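Local atomic coordinates of xylose isomerase-like TIM barrel domain-containing protein (Thermus thermophilus, PDB entry 3AYV), a protein that binds a cluster of three zinc ions within a TIM barrel and may take part in protection against oxidative stress, its reaction still unsettled. Residues 90-95 / 182-187; 50-55 / 86-91; 135-140 / 164-169. All coordinates share one frame; numbering follows the deposited sequence.

Interaction 1 of 3, residues 90-95 / 182-187; sequences ADRAVF and APEHLH. With ZN (zinc ion), chain F.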
loop_
_atom_site.group_PDB
_atom_site.type_symbol
_atom_site.label_atom_id
_atom_site.label_comp_id
_atom_site.label_asym_id
_atom_site.label_seq_id
_atom_site.Cartn_x
_atom_site.Cartn_y
_atom_site.Cartn_z
ATOM N N ALA A 90 -7.444 -11.958 3.267
ATOM C CA ALA A 90 -6.759 -10.696 3.568
ATOM C C ALA A 90 -7.543 -9.841 4.518
ATOM O O ALA A 90 -8.778 -9.767 4.423
ATOM C CB ALA A 90 -6.491 -9.901 2.250
ATOM N N ASP A 91 -6.848 -9.185 5.435
ATOM C CA ASP A 91 -7.513 -8.236 6.325
ATOM C C ASP A 91 -7.665 -6.870 5.653
ATOM O O ASP A 91 -8.675 -6.190 5.847
ATOM C CB ASP A 91 -6.859 -8.146 7.721
ATOM C CG ASP A 91 -5.383 -7.669 7.694
ATOM O OD1 ASP A 91 -4.772 -7.473 6.610
ATOM O OD2 ASP A 91 -4.834 -7.475 8.804
ATOM N N ARG A 92 -6.680 -6.526 4.818
ATOM C CA ARG A 92 -6.624 -5.190 4.188
ATOM C C ARG A 92 -6.208 -5.306 2.726
ATOM O O ARG A 92 -5.534 -6.277 2.335
ATOM C CB ARG A 92 -5.587 -4.332 4.927
ATOM C CG ARG A 92 -5.958 -4.016 6.362
ATOM C CD ARG A 92 -4.747 -3.728 7.245
ATOM N NE ARG A 92 -5.222 -3.271 8.554
ATOM C CZ ARG A 92 -4.610 -2.381 9.329
ATOM N NH1 ARG A 92 -3.481 -1.808 8.946
ATOM N NH2 ARG A 92 -5.157 -2.050 10.500
ATOM N N ALA A 93 -6.601 -4.307 1.917
ATOM C CA ALA A 93 -6.194 -4.254 0.505
ATOM C C ALA A 93 -5.781 -2.827 0.237
ATOM O O ALA A 93 -6.533 -1.879 0.554
ATOM C CB ALA A 93 -7.347 -4.667 -0.448
ATOM N N VAL A 94 -4.604 -2.668 -0.357
ATOM C CA VAL A 94 -4.023 -1.330 -0.543
ATOM C C VAL A 94 -4.080 -0.988 -2.024
ATOM O O VAL A 94 -3.854 -1.861 -2.875
ATOM C CB VAL A 94 -2.539 -1.315 -0.095
ATOM C CG1 VAL A 94 -1.924 0.073 -0.319
ATOM C CG2 VAL A 94 -2.415 -1.705 1.399
ATOM N N PHE A 95 -4.350 0.289 -2.336
ATOM C CA PHE A 95 -4.429 0.710 -3.736
ATOM C C PHE A 95 -3.933 2.159 -3.838
ATOM O O PHE A 95 -3.819 2.879 -2.820
ATOM C CB PHE A 95 -5.867 0.543 -4.294
ATOM C CG PHE A 95 -6.821 1.600 -3.804
ATOM C CD1 PHE A 95 -7.410 1.485 -2.545
ATOM C CD2 PHE A 95 -7.121 2.718 -4.591
ATOM C CE1 PHE A 95 -8.261 2.471 -2.061
ATOM C CE2 PHE A 95 -7.988 3.721 -4.120
ATOM C CZ PHE A 95 -8.561 3.592 -2.850
ATOM N N ALA A 182 -3.454 10.222 9.753
ATOM C CA ALA A 182 -3.694 9.096 10.651
ATOM C C ALA A 182 -3.597 7.729 9.939
ATOM O O ALA A 182 -4.524 6.917 9.980
ATOM C CB ALA A 182 -5.054 9.288 11.433
ATOM N N PRO A 183 -2.438 7.450 9.300
ATOM C CA PRO A 183 -2.301 6.148 8.637
ATOM C C PRO A 183 -2.467 4.972 9.595
ATOM O O PRO A 183 -1.850 4.956 10.676
ATOM C CB PRO A 183 -0.858 6.171 8.081
ATOM C CG PRO A 183 -0.134 7.192 8.904
ATOM C CD PRO A 183 -1.188 8.238 9.276
ATOM N N GLU A 184 -3.260 3.992 9.197
ATOM C CA GLU A 184 -3.384 2.792 9.989
ATOM C C GLU A 184 -2.433 1.702 9.511
ATOM O O GLU A 184 -2.338 0.645 10.135
ATOM C CB GLU A 184 -4.847 2.318 10.049
ATOM C CG GLU A 184 -5.414 1.773 8.754
ATOM C CD GLU A 184 -6.930 1.761 8.748
ATOM O OE1 GLU A 184 -7.488 0.660 8.633
ATOM O OE2 GLU A 184 -7.549 2.847 8.840
ATOM N N HIS A 185 -1.694 1.997 8.431
ATOM C CA HIS A 185 -0.922 1.002 7.691
ATOM C C HIS A 185 0.271 1.773 7.178
ATOM O O HIS A 185 0.123 2.890 6.658
ATOM C CB HIS A 185 -1.754 0.511 6.505
ATOM C CG HIS A 185 -1.478 -0.891 6.080
ATOM N ND1 HIS A 185 -0.839 -1.195 4.896
ATOM C CD2 HIS A 185 -1.802 -2.075 6.645
ATOM C CE1 HIS A 185 -0.786 -2.507 4.748
ATOM N NE2 HIS A 185 -1.350 -3.063 5.810
ATOM N N LEU A 186 1.466 1.223 7.363
ATOM C CA LEU A 186 2.663 1.924 6.906
ATOM C C LEU A 186 3.453 1.076 5.952
ATOM O O LEU A 186 3.648 -0.125 6.186
ATOM C CB LEU A 186 3.541 2.394 8.077
ATOM C CG LEU A 186 2.899 3.622 8.730
ATOM C CD1 LEU A 186 2.113 3.199 9.961
ATOM C CD2 LEU A 186 3.904 4.753 9.020
ATOM N N HIS A 187 3.858 1.699 4.849
ATOM C CA HIS A 187 4.761 1.073 3.896
ATOM C C HIS A 187 6.151 1.590 4.191
ATOM O O HIS A 187 6.413 2.789 4.082
ATOM C CB HIS A 187 4.335 1.405 2.468
ATOM C CG HIS A 187 3.282 0.490 1.932
ATOM N ND1 HIS A 187 2.855 0.540 0.625
ATOM C CD2 HIS A 187 2.591 -0.522 2.513
ATOM C CE1 HIS A 187 1.915 -0.371 0.430
ATOM N NE2 HIS A 187 1.746 -1.038 1.556
HETATM ZN ZN ZN F . 4.232 1.832 -0.889
HETATM O O HOH W 1 -2.834 -1.005 12.322
HETATM O O HOH W 2 3.545 -0.063 -2.413
HETATM O O HOH W 3 5.942 1.295 -2.516
#

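Interaction 2 of 3, residues 50-55 / 86-91; sequences GKLSVH and AELGAD. With ZN (zinc ion), chain E.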
loop_
_atom_site.group_PDB
_atom_site.type_symbol
_atom_site.label_atom_id
_atom_site.label_comp_id
_atom_site.label_asym_id
_atom_site.label_seq_id
_atom_site.Cartn_x
_atom_site.Cartn_y
_atom_site.Cartn_z
ATOM N N GLY A 50 -1.080 -16.903 8.853
ATOM C CA GLY A 50 -0.326 -15.783 9.419
ATOM C C GLY A 50 -0.998 -14.584 8.779
ATOM O O GLY A 50 -1.818 -14.761 7.872
ATOM N N LYS A 51 -0.682 -13.379 9.244
ATOM C CA LYS A 51 -1.428 -12.197 8.808
ATOM C C LYS A 51 -1.122 -11.871 7.346
ATOM O O LYS A 51 0.034 -11.880 6.925
ATOM C CB LYS A 51 -1.188 -11.014 9.746
ATOM C CG LYS A 51 -1.879 -11.205 11.126
ATOM C CD LYS A 51 -1.471 -10.138 12.137
ATOM C CE LYS A 51 -2.253 -10.294 13.441
ATOM N NZ LYS A 51 -1.464 -9.778 14.600
ATOM N N LEU A 52 -2.181 -11.620 6.582
ATOM C CA LEU A 52 -2.023 -11.362 5.155
ATOM C C LEU A 52 -2.876 -10.171 4.717
ATOM O O LEU A 52 -4.045 -10.041 5.096
ATOM C CB LEU A 52 -2.362 -12.609 4.336
ATOM C CG LEU A 52 -2.194 -12.519 2.801
ATOM C CD1 LEU A 52 -1.822 -13.856 2.220
ATOM C CD2 LEU A 52 -3.463 -11.942 2.081
ATOM N N SER A 53 -2.261 -9.313 3.916
ATOM C CA SER A 53 -2.955 -8.212 3.270
ATOM C C SER A 53 -2.550 -8.285 1.799
ATOM O O SER A 53 -1.687 -9.078 1.431
ATOM C CB SER A 53 -2.583 -6.867 3.907
ATOM O OG SER A 53 -1.177 -6.703 4.065
ATOM N N VAL A 54 -3.193 -7.494 0.941
ATOM C CA VAL A 54 -2.802 -7.517 -0.474
ATOM C C VAL A 54 -2.554 -6.104 -0.970
ATOM O O VAL A 54 -3.096 -5.141 -0.430
ATOM C CB VAL A 54 -3.853 -8.174 -1.421
ATOM C CG1 VAL A 54 -4.187 -9.611 -0.998
ATOM C CG2 VAL A 54 -5.107 -7.318 -1.487
ATOM N N HIS A 55 -1.714 -5.999 -2.000
ATOM C CA HIS A 55 -1.619 -4.753 -2.782
ATOM C C HIS A 55 -2.369 -4.987 -4.076
ATOM O O HIS A 55 -2.044 -5.898 -4.843
ATOM C CB HIS A 55 -0.153 -4.413 -3.072
ATOM C CG HIS A 55 0.045 -2.988 -3.477
ATOM N ND1 HIS A 55 -0.625 -2.412 -4.543
ATOM C CD2 HIS A 55 0.804 -2.009 -2.935
ATOM C CE1 HIS A 55 -0.272 -1.139 -4.638
ATOM N NE2 HIS A 55 0.603 -0.875 -3.684
ATOM N N ALA A 86 -10.144 -11.538 -0.664
ATOM C CA ALA A 86 -11.098 -12.203 0.242
ATOM C C ALA A 86 -10.844 -13.705 0.267
ATOM O O ALA A 86 -10.894 -14.329 1.333
ATOM C CB ALA A 86 -12.535 -11.909 -0.188
ATOM N N GLU A 87 -10.559 -14.270 -0.904
ATOM C CA GLU A 87 -10.214 -15.669 -1.045
ATOM C C GLU A 87 -8.954 -16.036 -0.242
ATOM O O GLU A 87 -8.874 -17.128 0.354
ATOM C CB GLU A 87 -10.062 -16.029 -2.530
ATOM C CG GLU A 87 -9.496 -17.422 -2.787
ATOM C CD GLU A 87 -9.415 -17.787 -4.268
ATOM O OE1 GLU A 87 -9.656 -16.906 -5.139
ATOM O OE2 GLU A 87 -9.111 -18.973 -4.545
ATOM N N LEU A 88 -7.982 -15.129 -0.213
ATOM C CA LEU A 88 -6.763 -15.337 0.548
ATOM C C LEU A 88 -6.936 -14.999 2.020
ATOM O O LEU A 88 -5.985 -15.126 2.792
ATOM C CB LEU A 88 -5.614 -14.503 -0.042
ATOM C CG LEU A 88 -5.155 -14.846 -1.463
ATOM C CD1 LEU A 88 -4.262 -13.712 -1.948
ATOM C CD2 LEU A 88 -4.405 -16.183 -1.490
ATOM N N GLY A 89 -8.140 -14.579 2.416
ATOM C CA GLY A 89 -8.388 -14.146 3.794
ATOM C C GLY A 89 -7.647 -12.879 4.212
ATOM O O GLY A 89 -7.257 -12.729 5.371
ATOM N N ALA A 90 -7.444 -11.958 3.267
ATOM C CA ALA A 90 -6.759 -10.696 3.568
ATOM C C ALA A 90 -7.543 -9.841 4.518
ATOM O O ALA A 90 -8.778 -9.767 4.423
ATOM C CB ALA A 90 -6.491 -9.901 2.250
ATOM N N ASP A 91 -6.848 -9.185 5.435
ATOM C CA ASP A 91 -7.513 -8.236 6.325
ATOM C C ASP A 91 -7.665 -6.870 5.653
ATOM O O ASP A 91 -8.675 -6.190 5.847
ATOM C CB ASP A 91 -6.859 -8.146 7.721
ATOM C CG ASP A 91 -5.383 -7.669 7.694
ATOM O OD1 ASP A 91 -4.772 -7.473 6.610
ATOM O OD2 ASP A 91 -4.834 -7.475 8.804
HETATM ZN ZN ZN E . 1.930 0.955 -3.295
HETATM O O HOH W 4 -5.016 -12.287 7.264
HETATM O O HOH W 2 3.545 -0.063 -2.413
HETATM O O HOH W 5 3.652 0.705 -5.034
#

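Interaction 3 of 3, residues 135-140 / 164-169; sequences LENSHE and AHARVF. With ZN (zinc ion), chain F; ZN (zinc ion), chain E; ZN (zinc ion), chain G.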
loop_
_atom_site.group_PDB
_atom_site.type_symbol
_atom_site.label_atom_id
_atom_site.label_comp_id
_atom_site.label_asym_id
_atom_site.label_seq_id
_atom_site.Cartn_x
_atom_site.Cartn_y
_atom_site.Cartn_z
ATOM N N LEU A 135 -6.140 3.515 0.975
ATOM C CA LEU A 135 -5.526 4.323 -0.085
ATOM C C LEU A 135 -4.121 4.742 0.315
ATOM O O LEU A 135 -3.913 5.303 1.396
ATOM C CB LEU A 135 -6.419 5.567 -0.327
ATOM C CG LEU A 135 -5.963 6.670 -1.296
ATOM C CD1 LEU A 135 -5.644 6.058 -2.660
ATOM C CD2 LEU A 135 -7.070 7.690 -1.382
ATOM N N GLU A 136 -3.150 4.486 -0.573
ATOM C CA GLU A 136 -1.727 4.782 -0.312
ATOM C C GLU A 136 -1.328 6.046 -1.084
ATOM O O GLU A 136 -1.799 6.237 -2.215
ATOM C CB GLU A 136 -0.896 3.588 -0.790
ATOM C CG GLU A 136 0.576 3.743 -0.647
ATOM C CD GLU A 136 1.358 2.713 -1.444
ATOM O OE1 GLU A 136 0.806 1.706 -1.907
ATOM O OE2 GLU A 136 2.558 2.911 -1.606
ATOM N N ASN A 137 -0.512 6.924 -0.480
ATOM C CA ASN A 137 -0.013 8.078 -1.247
ATOM C C ASN A 137 1.013 7.579 -2.272
ATOM O O ASN A 137 1.817 6.682 -1.976
ATOM C CB ASN A 137 0.629 9.148 -0.342
ATOM C CG ASN A 137 1.795 8.603 0.498
ATOM O OD1 ASN A 137 1.604 7.721 1.333
ATOM N ND2 ASN A 137 3.015 9.128 0.259
ATOM N N SER A 138 0.990 8.200 -3.449
ATOM C CA SER A 138 1.917 7.900 -4.524
ATOM C C SER A 138 2.512 9.211 -5.048
ATOM O O SER A 138 3.518 9.677 -4.506
ATOM C CB SER A 138 1.232 7.050 -5.612
ATOM O OG SER A 138 0.060 7.684 -6.124
ATOM N N HIS A 139 1.829 9.865 -5.987
ATOM C CA HIS A 139 2.321 11.067 -6.634
ATOM C C HIS A 139 1.619 12.349 -6.220
ATOM O O HIS A 139 1.901 13.392 -6.804
ATOM C CB HIS A 139 2.260 10.912 -8.181
ATOM C CG HIS A 139 3.104 9.786 -8.677
ATOM N ND1 HIS A 139 4.456 9.916 -8.902
ATOM C CD2 HIS A 139 2.802 8.484 -8.918
ATOM C CE1 HIS A 139 4.950 8.751 -9.288
ATOM N NE2 HIS A 139 3.965 7.864 -9.303
ATOM N N GLU A 140 0.735 12.293 -5.206
ATOM C CA GLU A 140 0.021 13.508 -4.786
ATOM C C GLU A 140 1.050 14.491 -4.242
ATOM O O GLU A 140 1.951 14.093 -3.505
ATOM C CB GLU A 140 -1.060 13.237 -3.713
ATOM C CG GLU A 140 -2.202 12.301 -4.171
ATOM C CD GLU A 140 -1.817 10.830 -4.121
ATOM O OE1 GLU A 140 -0.701 10.484 -3.680
ATOM O OE2 GLU A 140 -2.642 9.997 -4.552
ATOM N N ALA A 164 8.657 7.196 1.507
ATOM C CA ALA A 164 9.545 7.371 0.351
ATOM C C ALA A 164 8.796 8.000 -0.832
ATOM O O ALA A 164 9.351 8.844 -1.543
ATOM C CB ALA A 164 10.168 6.045 -0.046
ATOM N N HIS A 165 7.542 7.593 -1.048
ATOM C CA HIS A 165 6.769 8.210 -2.113
ATOM C C HIS A 165 6.612 9.689 -1.839
ATOM O O HIS A 165 6.710 10.494 -2.765
ATOM C CB HIS A 165 5.390 7.558 -2.255
ATOM C CG HIS A 165 5.438 6.161 -2.781
ATOM N ND1 HIS A 165 4.318 5.361 -2.853
ATOM C CD2 HIS A 165 6.475 5.406 -3.236
ATOM C CE1 HIS A 165 4.657 4.176 -3.335
ATOM N NE2 HIS A 165 5.962 4.181 -3.569
ATOM N N ALA A 166 6.351 10.069 -0.583
ATOM C CA ALA A 166 6.263 11.498 -0.258
ATOM C C ALA A 166 7.592 12.224 -0.547
ATOM O O ALA A 166 7.618 13.328 -1.101
ATOM C CB ALA A 166 5.843 11.691 1.205
ATOM N N ARG A 167 8.687 11.567 -0.204
ATOM C CA ARG A 167 10.010 12.183 -0.332
ATOM C C ARG A 167 10.416 12.338 -1.781
ATOM O O ARG A 167 10.940 13.388 -2.157
ATOM C CB ARG A 167 11.045 11.332 0.404
ATOM C CG ARG A 167 12.501 11.870 0.337
ATOM C CD ARG A 167 12.675 13.274 0.913
ATOM N NE ARG A 167 14.099 13.663 0.887
ATOM C CZ ARG A 167 14.878 13.744 1.966
ATOM N NH1 ARG A 167 14.382 13.482 3.171
ATOM N NH2 ARG A 167 16.162 14.099 1.839
ATOM N N VAL A 168 10.189 11.308 -2.601
ATOM C CA VAL A 168 10.686 11.373 -3.972
ATOM C C VAL A 168 9.665 11.858 -5.008
ATOM O O VAL A 168 10.059 12.395 -6.044
ATOM C CB VAL A 168 11.381 10.077 -4.439
ATOM C CG1 VAL A 168 12.449 9.620 -3.389
ATOM C CG2 VAL A 168 10.396 8.966 -4.702
ATOM N N PHE A 169 8.369 11.712 -4.733
ATOM C CA PHE A 169 7.364 12.060 -5.757
ATOM C C PHE A 169 6.517 13.327 -5.459
ATOM O O PHE A 169 5.951 13.917 -6.391
ATOM C CB PHE A 169 6.428 10.879 -6.033
ATOM C CG PHE A 169 7.113 9.641 -6.549
ATOM C CD1 PHE A 169 8.062 9.716 -7.577
ATOM C CD2 PHE A 169 6.814 8.401 -6.000
ATOM C CE1 PHE A 169 8.684 8.568 -8.071
ATOM C CE2 PHE A 169 7.434 7.225 -6.498
ATOM C CZ PHE A 169 8.372 7.323 -7.533
HETATM ZN ZN ZN F . 4.232 1.832 -0.889
HETATM ZN ZN ZN E . 1.930 0.955 -3.295
HETATM ZN ZN ZN G . 7.369 2.429 -3.714
HETATM O O HOH W 6 4.025 14.382 -8.269
HETATM O O HOH W 2 3.545 -0.063 -2.413
HETATM O O HOH W 5 3.652 0.705 -5.034
HETATM O O HOH W 3 5.942 1.295 -2.516
HETATM O O HOH W 7 8.268 3.027 -1.588
HETATM O O HOH W 8 6.563 1.789 -5.642
#

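Interaction 1 of 3, residues 90-95 / 182-187
Glu184 O receives two donors, water 1 at 2.8 Å from it and Arg92 NH1 at 3.0 Å from it. The Arg92 bond has an N-H...O angle of 158° and enters at the edge of the guanidinium, although NH1 lies too close to the His185 ring in the model and its exact place is less sure. Water 1 also accepts from Arg92 NH2 at 3.1 Å, so the same carbonyl is reached directly and through solvent. The Glu184 carboxylate approaches differently: OE1 stands 4.0 Å from Arg92 NH2 over one guanidinium face, near its rim, a proximity of charges only, and its salt bridge goes to Arg132. Deeper in, Val94 CG1 lies anti to the backbone N (chi1 179°) and meets His187 CE1 at 3.9 Å, while CG2 lies against the His185 side chain. His187 ND1 binds the chain F zinc ion at 2.4 Å, and its NE2 is hydrogen-bonded to Glu27; Glu136, Asp162 and Glu223 also bind this metal. The contact spans the barrel interior: the axes of the short segments 92-95 and 185-187 come within 10.4 Å, with 49° between their directions, and strands 132-136 and 158-162 lie between them in the sheet order.

Interaction 2 of 3, residues 50-55 / 86-91
Leu52 O and Asp91 N join the starts of the two parallel strands of a beta-alpha-beta crossover of the TIM barrel, strand 52-55, helix 68-87, strand 92-96. Their bond is 3.0 Å long, with an angle of 159° at the hydrogen and 165° at the carbonyl oxygen, close to linear on both counts. The same oxygen receives a CA-H...O contact from Ala90 CA at 3.2 Å. Asp91 OD1 also sits 3.1 Å from Leu52 O, but both are acceptors and this is no bond; the carboxylate finds its mate in Arg4, which forms a salt bridge with OD2.

Apolar groups fill in beside this polar link. Leu52 CG is anti to the backbone N (chi1 -178°), and the branch ending in CD2 reaches Ala90 CB at 3.7 Å and also touches Leu88 CB. Two residues farther along the strand, Val54 CG1 meets Ala90 CB at 4.0 Å and lies against Leu88 CD1.

What positions these groups is the end of the helix. Gly89, with positive phi, closes it in a Schellman motif and turns the chain toward the strand, while Phe41 and Leu44 of helix 38-47 pack against Leu88. Ser53 OG is hydrogen-bonded to Glu27. Farther along the strand, His55 NE2 binds the chain E zinc ion at 2.3 Å; His96 and Glu136 also bind this ion. At the outer end, water 4 bridges the segments, accepting from Leu52 N at 3.0 Å and donating to Gly89 O at 3.0 Å.

Interaction 3 of 3, residues 135-140 / 164-169
His139 and Phe169 meet obliquely, their ring planes at 41° and centroids 4.4 Å apart. His139 CE1 comes down over the centre of one Phe169 face, Val168 CG2 covers the opposite face, and Ser138 O lies at the ring edge. An alanine at Phe169 would probably leave His139 CE1 and Val168 CG2 without the ring between them, opening a gap there. The His139 ND1 end has its polar partner in His101.

The His165 ring is held at both nitrogens. ND1 donates to Asn137 O at 3.0 Å with an N-H...O angle of 163°; the oxygen, in the ring plane, uses an in-plane lone pair, consistent with a second-shell role. Across the ring, NE2 binds the chain G zinc ion at 2.2 Å; Asp196 and His198 bind it too. Glu136 CG is anti to the backbone N (chi1 178°), on an extended chain. Its carboxylate spans two metals, OE1 1.9 Å from the chain E zinc ion and OE2 2.1 Å from that of chain F.

Asn137 OD1 accepts from Asp162 N on strand 158-162, the neighbour of strand 132-136 in the barrel. Helix 163-169 follows directly, and Trp178 of helix 176-179 packs on both Asn137 and Ala166.

All three interactions supply ligands to one zinc cluster in the barrel. Glu136 of interaction 3 connects the others: its OE1 lies 3.1 Å from His55 NE2 of interaction 2 at the chain E zinc ion, and its OE2 lies 3.3 Å from His187 ND1 of interaction 1 at the chain F zinc ion. Water 2 binds both metals, and water 3 joins the chain F ion to the chain G ion held by His165. Interactions 1 and 2 share Ala90 and Asp91 and are sewn together by sheet bonds such as Val94 N to Val54 O, 2.9 Å. Interactions 2 and 3 have centres about 23 Å apart, on opposite sides of the chain's centre.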